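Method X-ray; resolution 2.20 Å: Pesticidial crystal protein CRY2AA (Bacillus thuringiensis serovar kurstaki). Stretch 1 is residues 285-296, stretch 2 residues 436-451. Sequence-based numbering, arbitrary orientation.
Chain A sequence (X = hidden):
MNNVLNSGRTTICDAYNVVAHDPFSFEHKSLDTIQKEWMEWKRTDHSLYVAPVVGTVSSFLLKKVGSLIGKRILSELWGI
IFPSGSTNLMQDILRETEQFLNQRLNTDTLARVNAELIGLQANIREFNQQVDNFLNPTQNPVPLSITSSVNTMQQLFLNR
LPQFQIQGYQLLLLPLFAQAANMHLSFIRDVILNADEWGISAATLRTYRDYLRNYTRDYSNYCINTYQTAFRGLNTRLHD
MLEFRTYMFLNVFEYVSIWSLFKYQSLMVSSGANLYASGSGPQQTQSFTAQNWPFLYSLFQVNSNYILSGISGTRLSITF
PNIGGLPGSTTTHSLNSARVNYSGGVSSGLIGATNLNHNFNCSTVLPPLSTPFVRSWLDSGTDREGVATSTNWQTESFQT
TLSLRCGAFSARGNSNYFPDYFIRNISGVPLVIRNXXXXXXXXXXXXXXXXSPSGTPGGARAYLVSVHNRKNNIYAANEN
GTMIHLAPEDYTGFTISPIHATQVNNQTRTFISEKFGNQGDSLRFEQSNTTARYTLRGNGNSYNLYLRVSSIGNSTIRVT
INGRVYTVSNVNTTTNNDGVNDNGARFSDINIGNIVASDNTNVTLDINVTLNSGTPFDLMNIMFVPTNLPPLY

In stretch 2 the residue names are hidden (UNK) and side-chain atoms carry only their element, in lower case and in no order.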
# COMPACT_ATOMS: atom_id res chain seq x y z
N THR A 285 22.39 2.55 12.33
CA THR A 285 23.41 3.10 11.44
C THR A 285 23.68 2.45 10.09
O THR A 285 24.20 3.10 9.18
CB THR A 285 24.76 3.16 12.17
OG1 THR A 285 25.02 1.89 12.77
CG2 THR A 285 24.73 4.22 13.25
N GLN A 286 23.35 1.18 9.94
CA GLN A 286 23.63 0.52 8.68
C GLN A 286 23.03 1.22 7.47
O GLN A 286 21.89 1.69 7.50
CB GLN A 286 23.17 -0.94 8.73
CG GLN A 286 23.53 -1.74 7.50
CD GLN A 286 23.38 -3.24 7.73
OE1 GLN A 286 22.70 -3.67 8.65
NE2 GLN A 286 24.01 -4.02 6.87
N SER A 287 23.81 1.30 6.40
CA SER A 287 23.37 1.95 5.18
C SER A 287 23.00 0.86 4.18
O SER A 287 23.63 -0.19 4.14
CB SER A 287 24.49 2.84 4.62
OG SER A 287 24.02 3.69 3.59
N PHE A 288 21.97 1.10 3.38
CA PHE A 288 21.54 0.10 2.40
C PHE A 288 21.41 0.68 1.00
O PHE A 288 21.19 1.88 0.82
CB PHE A 288 20.19 -0.51 2.80
CG PHE A 288 20.17 -1.12 4.17
CD1 PHE A 288 19.82 -0.36 5.28
CD2 PHE A 288 20.53 -2.45 4.36
CE1 PHE A 288 19.81 -0.91 6.56
CE2 PHE A 288 20.52 -3.02 5.64
CZ PHE A 288 20.17 -2.24 6.74
N THR A 289 21.53 -0.21 0.02
CA THR A 289 21.39 0.16 -1.38
C THR A 289 20.21 -0.63 -1.95
O THR A 289 19.69 -1.54 -1.30
CB THR A 289 22.67 -0.20 -2.18
OG1 THR A 289 22.89 -1.61 -2.12
CG2 THR A 289 23.87 0.53 -1.60
N ALA A 290 19.80 -0.28 -3.17
CA ALA A 290 18.68 -0.95 -3.82
C ALA A 290 18.83 -2.46 -3.90
O ALA A 290 17.84 -3.20 -3.82
CB ALA A 290 18.48 -0.37 -5.22
N GLN A 291 20.06 -2.94 -4.06
CA GLN A 291 20.30 -4.38 -4.16
C GLN A 291 19.91 -5.10 -2.87
O GLN A 291 19.64 -6.30 -2.88
CB GLN A 291 21.78 -4.64 -4.48
CG GLN A 291 22.16 -4.34 -5.93
CD GLN A 291 23.62 -4.64 -6.24
OE1 GLN A 291 24.03 -4.64 -7.41
NE2 GLN A 291 24.42 -4.89 -5.20
N ASN A 292 19.88 -4.36 -1.77
CA ASN A 292 19.52 -4.91 -0.46
C ASN A 292 18.01 -4.90 -0.23
O ASN A 292 17.51 -5.59 0.66
CB ASN A 292 20.14 -4.08 0.66
CG ASN A 292 21.63 -3.93 0.52
OD1 ASN A 292 22.19 -2.92 0.94
ND2 ASN A 292 22.29 -4.93 -0.05
N TRP A 293 17.29 -4.11 -1.02
CA TRP A 293 15.85 -3.97 -0.84
C TRP A 293 15.06 -5.27 -0.93
O TRP A 293 14.23 -5.54 -0.06
CB TRP A 293 15.30 -2.93 -1.84
CG TRP A 293 13.83 -2.63 -1.64
CD1 TRP A 293 12.87 -2.63 -2.61
CD2 TRP A 293 13.16 -2.36 -0.41
NE1 TRP A 293 11.64 -2.37 -2.05
CE2 TRP A 293 11.79 -2.20 -0.70
CE3 TRP A 293 13.59 -2.23 0.92
CZ2 TRP A 293 10.83 -1.93 0.29
CZ3 TRP A 293 12.64 -1.95 1.91
CH2 TRP A 293 11.28 -1.81 1.58
N PRO A 294 15.31 -6.09 -1.96
CA PRO A 294 14.58 -7.35 -2.09
C PRO A 294 14.60 -8.16 -0.81
O PRO A 294 13.57 -8.68 -0.38
CB PRO A 294 15.30 -8.05 -3.25
CG PRO A 294 15.65 -6.87 -4.12
CD PRO A 294 16.23 -5.92 -3.10
N PHE A 295 15.77 -8.25 -0.19
CA PHE A 295 15.88 -8.99 1.06
C PHE A 295 15.02 -8.35 2.14
O PHE A 295 14.26 -9.04 2.82
CB PHE A 295 17.32 -9.03 1.58
CG PHE A 295 17.41 -9.41 3.04
CD1 PHE A 295 17.33 -10.75 3.43
CD2 PHE A 295 17.48 -8.43 4.02
CE1 PHE A 295 17.31 -11.10 4.78
CE2 PHE A 295 17.46 -8.77 5.38
CZ PHE A 295 17.37 -10.11 5.76
N LEU A 296 15.15 -7.04 2.29
CA LEU A 296 14.41 -6.31 3.32
C LEU A 296 12.90 -6.47 3.25
O LEU A 296 12.26 -6.80 4.24
CB LEU A 296 14.80 -4.83 3.29
CG LEU A 296 16.25 -4.55 3.71
CD1 LEU A 296 16.61 -3.08 3.47
CD2 LEU A 296 16.42 -4.93 5.18
N UNK A 436 25.56 -12.02 3.91
CA UNK A 436 25.07 -13.34 3.54
C UNK A 436 23.54 -13.35 3.57
O UNK A 436 22.91 -14.12 2.84
c UNK A 436 27.13 -14.59 4.44
c UNK A 436 25.61 -14.43 4.47
o UNK A 436 28.45 -14.36 6.41
c UNK A 436 27.83 -13.76 5.50
o UNK A 436 27.77 -12.52 5.43
N UNK A 437 22.96 -12.51 4.42
CA UNK A 437 21.50 -12.44 4.49
C UNK A 437 20.99 -11.50 3.41
O UNK A 437 20.02 -11.81 2.73
c UNK A 437 21.05 -11.95 5.87
o UNK A 437 20.50 -14.16 6.57
c UNK A 437 20.99 -13.06 6.91
o UNK A 437 21.43 -12.83 8.06
N UNK A 438 21.66 -10.36 3.25
CA UNK A 438 21.26 -9.37 2.25
C UNK A 438 21.29 -9.92 0.83
O UNK A 438 20.58 -9.43 -0.05
c UNK A 438 20.80 -6.60 3.73
c UNK A 438 22.17 -8.14 2.33
c UNK A 438 23.28 -6.28 3.56
c UNK A 438 22.15 -7.30 3.60
N UNK A 439 22.11 -10.94 0.62
CA UNK A 439 22.25 -11.55 -0.69
C UNK A 439 21.25 -12.67 -0.95
O UNK A 439 21.14 -13.16 -2.07
o UNK A 439 23.80 -12.71 -2.16
c UNK A 439 23.68 -12.11 -0.87
c UNK A 439 23.95 -13.17 0.18
N UNK A 440 20.53 -13.09 0.09
CA UNK A 440 19.56 -14.16 -0.05
C UNK A 440 18.17 -13.80 0.45
O UNK A 440 17.85 -14.01 1.62
c UNK A 440 20.08 -15.41 0.66
c UNK A 440 21.35 -15.92 0.02
c UNK A 440 24.46 -17.76 0.73
c UNK A 440 22.19 -16.79 0.92
n UNK A 440 23.53 -16.88 0.36
n UNK A 440 25.65 -17.74 0.14
n UNK A 440 24.20 -18.65 1.67
N UNK A 441 17.33 -13.24 -0.43
CA UNK A 441 15.97 -12.85 -0.07
C UNK A 441 15.19 -14.05 0.47
O UNK A 441 15.40 -15.17 0.03
c UNK A 441 15.40 -12.35 -1.38
c UNK A 441 16.60 -11.76 -2.05
c UNK A 441 17.62 -12.86 -1.82
N UNK A 442 14.30 -13.81 1.43
CA UNK A 442 13.51 -14.89 1.99
C UNK A 442 12.37 -15.29 1.07
O UNK A 442 11.91 -14.48 0.26
c UNK A 442 13.84 -14.45 4.55
c UNK A 442 15.06 -13.60 4.26
c UNK A 442 12.92 -14.48 3.34
c UNK A 442 13.08 -13.89 5.74
N UNK A 443 11.93 -16.54 1.17
CA UNK A 443 10.81 -17.00 0.35
C UNK A 443 9.55 -16.76 1.16
O UNK A 443 9.62 -16.27 2.30
c UNK A 443 10.14 -20.60 2.81
c UNK A 443 10.97 -19.42 1.14
n UNK A 443 9.84 -19.72 1.87
c UNK A 443 11.97 -20.15 1.69
c UNK A 443 10.96 -18.48 -0.02
n UNK A 443 11.43 -20.88 2.72
N UNK A 444 8.39 -17.10 0.59
CA UNK A 444 7.11 -16.90 1.26
C UNK A 444 7.11 -17.51 2.67
O UNK A 444 7.37 -18.70 2.85
c UNK A 444 5.99 -17.52 0.43
c UNK A 444 4.06 -15.88 0.61
c UNK A 444 2.78 -15.53 1.04
o UNK A 444 0.76 -16.12 2.17
c UNK A 444 2.02 -16.45 1.76
c UNK A 444 4.60 -17.14 0.90
c UNK A 444 3.82 -18.04 1.63
c UNK A 444 2.54 -17.70 2.07
N UNK A 445 6.82 -16.67 3.66
CA UNK A 445 6.77 -17.09 5.06
C UNK A 445 7.98 -17.89 5.53
O UNK A 445 7.85 -18.76 6.39
o UNK A 445 3.14 -17.52 5.53
n UNK A 445 4.44 -15.73 5.17
c UNK A 445 4.26 -17.03 5.35
c UNK A 445 5.50 -17.90 5.33
N UNK A 446 9.15 -17.61 4.97
CA UNK A 446 10.33 -18.32 5.40
C UNK A 446 10.69 -17.87 6.80
O UNK A 446 10.71 -16.68 7.09
o UNK A 446 13.97 -17.86 3.04
n UNK A 446 14.85 -19.56 4.23
c UNK A 446 12.85 -18.48 5.06
c UNK A 446 11.51 -18.05 4.47
c UNK A 446 13.94 -18.61 4.02
N UNK A 447 10.97 -18.84 7.67
CA UNK A 447 11.36 -18.53 9.03
C UNK A 447 12.87 -18.67 9.13
O UNK A 447 13.41 -19.77 9.16
c UNK A 447 8.61 -17.97 10.20
c UNK A 447 10.69 -19.48 10.03
c UNK A 447 9.16 -19.37 9.92
c UNK A 447 11.15 -19.15 11.45
N UNK A 448 13.56 -17.53 9.14
CA UNK A 448 15.02 -17.53 9.23
C UNK A 448 15.42 -16.52 10.30
O UNK A 448 14.84 -15.43 10.39
c UNK A 448 17.76 -15.86 4.42
c UNK A 448 17.09 -17.55 7.73
c UNK A 448 15.64 -17.13 7.89
n UNK A 448 18.61 -14.88 4.69
n UNK A 448 17.28 -15.98 3.18
c UNK A 448 17.86 -16.64 6.76
n UNK A 448 17.38 -16.71 5.37
N UNK A 449 16.41 -16.87 11.12
CA UNK A 449 16.87 -15.96 12.16
C UNK A 449 17.85 -14.94 11.59
O UNK A 449 18.88 -15.30 11.03
n UNK A 449 17.14 -18.82 14.47
c UNK A 449 16.60 -17.71 13.97
c UNK A 449 17.54 -16.74 13.29
o UNK A 449 15.39 -17.46 14.08
N UNK A 450 17.51 -13.66 11.72
CA UNK A 450 18.36 -12.59 11.21
C UNK A 450 19.11 -11.96 12.38
O UNK A 450 18.59 -11.10 13.09
c UNK A 450 18.44 -10.49 9.83
c UNK A 450 17.52 -11.50 10.50
c UNK A 450 17.35 -13.01 8.43
c UNK A 450 16.61 -12.15 9.45
N UNK A 451 20.35 -12.41 12.58
CA UNK A 451 21.17 -11.92 13.69
C UNK A 451 22.45 -11.23 13.20
O UNK A 451 22.86 -11.42 12.05
c UNK A 451 22.58 -14.02 16.71
c UNK A 451 22.44 -12.82 15.78
o UNK A 451 22.56 -13.84 17.95
c UNK A 451 21.52 -13.11 14.61
o UNK A 451 22.73 -15.16 16.21
O HOH W 1 18.48 -8.14 -1.34
O HOH W 2 22.12 -7.39 -1.54

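Position 436 has three side-chain carbons, the third carrying two oxygens; it stays clear of stretch 1, and the carboxylate on that chain length makes it E436. Position 437 has two carbons, the second with two oxygens; its CB lies 4.0 Å from F295 CE1, and its backbone O comes within 3.0 Å of F295 CD1, a tight packing contact. This is D437.

Position 438 has four carbons forked at the second. One terminal carbon reaches F295 CD2 at 3.8 Å and meets the edge of the F288 ring, 4.1 Å from F288 CE2, while the other lies 4.0 Å from N292 ND2. The fork is the pattern of leucine, so L438, with CD2 the first of these carbons and CD1 the second. The CA-to-CB bond points sideways, but the m, t rotamer brings the end of the chain nearer stretch 1.

At 439 one carbon carries an oxygen and a further carbon, which identifies T439; its CA-to-CB bond points away. Position 440 has three carbons, a nitrogen, then a carbon with two more nitrogens: a guanidinium, hence R440. Its CA-to-CB bond also points away, yet its backbone O sits 3.8 Å from F295 CD1, at the ring edge. At 441 three carbons close onto the backbone N; one ring carbon packs 4.1 Å from P294 CB, and the CA is 4.0 Å from F295 CA, so the backbones run close here. The ring marks P441, and the carbon at P294 is its CG.

Position 442 again has four carbons forked at the second, and one terminal carbon lies 3.4 Å from F295 CE1: L442, the carbon being CD1. The next positions touch nothing on stretch 1. At 443 one carbon leads to a five-membered ring of three carbons and two nitrogens, H443; at 444 a six-carbon ring bears an oxygen, Y444. Two carbons, the second with one oxygen and one nitrogen, give N445; one carbon more before the same amide gives Q446, whose OE1 accepts a hydrogen bond from H443 N at 3.1 Å. Four carbons forked at the first, one arm two carbons long, give I447.

Position 448 has three carbons, a nitrogen, then a carbon with two more nitrogens; one terminal nitrogen lies 4.0 Å from F295 CE1, and the CA-to-CB bond points toward stretch 1: R448. That nitrogen, R448 NH1, forms a salt bridge with D437 OD1 at 2.8 Å, and R448 NH2 donates to R440 O at 2.6 Å, tying the segment together beside the phenyl ring. Position 449 is a short amide with two carbons, N449, out of reach. Position 450 has four side-chain carbons forked at the first, one arm two carbons long, whose end lies 3.9 Å from F295 CZ near the plane of the ring: I450. Three carbons ending in two oxygens make 451 E451, also out of reach.

F295 is the centre of the contact: D437 and L438 backbone atoms cover one face of its ring, with P441 and I450 at the edge. No direct hydrogen bond crosses. Instead, water 1 donates to Q291 O (2.7 Å) and L438 O (2.8 Å) and accepts from F295 N (2.9 Å), while water 2 links N292 ND2 (2.9 Å) to L438 O (3.0 Å). Apolar packing is thus supplemented by water bridges converging on one carbonyl.

Stretch 2 (436-451) EDLTRPLHYNQIRNIE
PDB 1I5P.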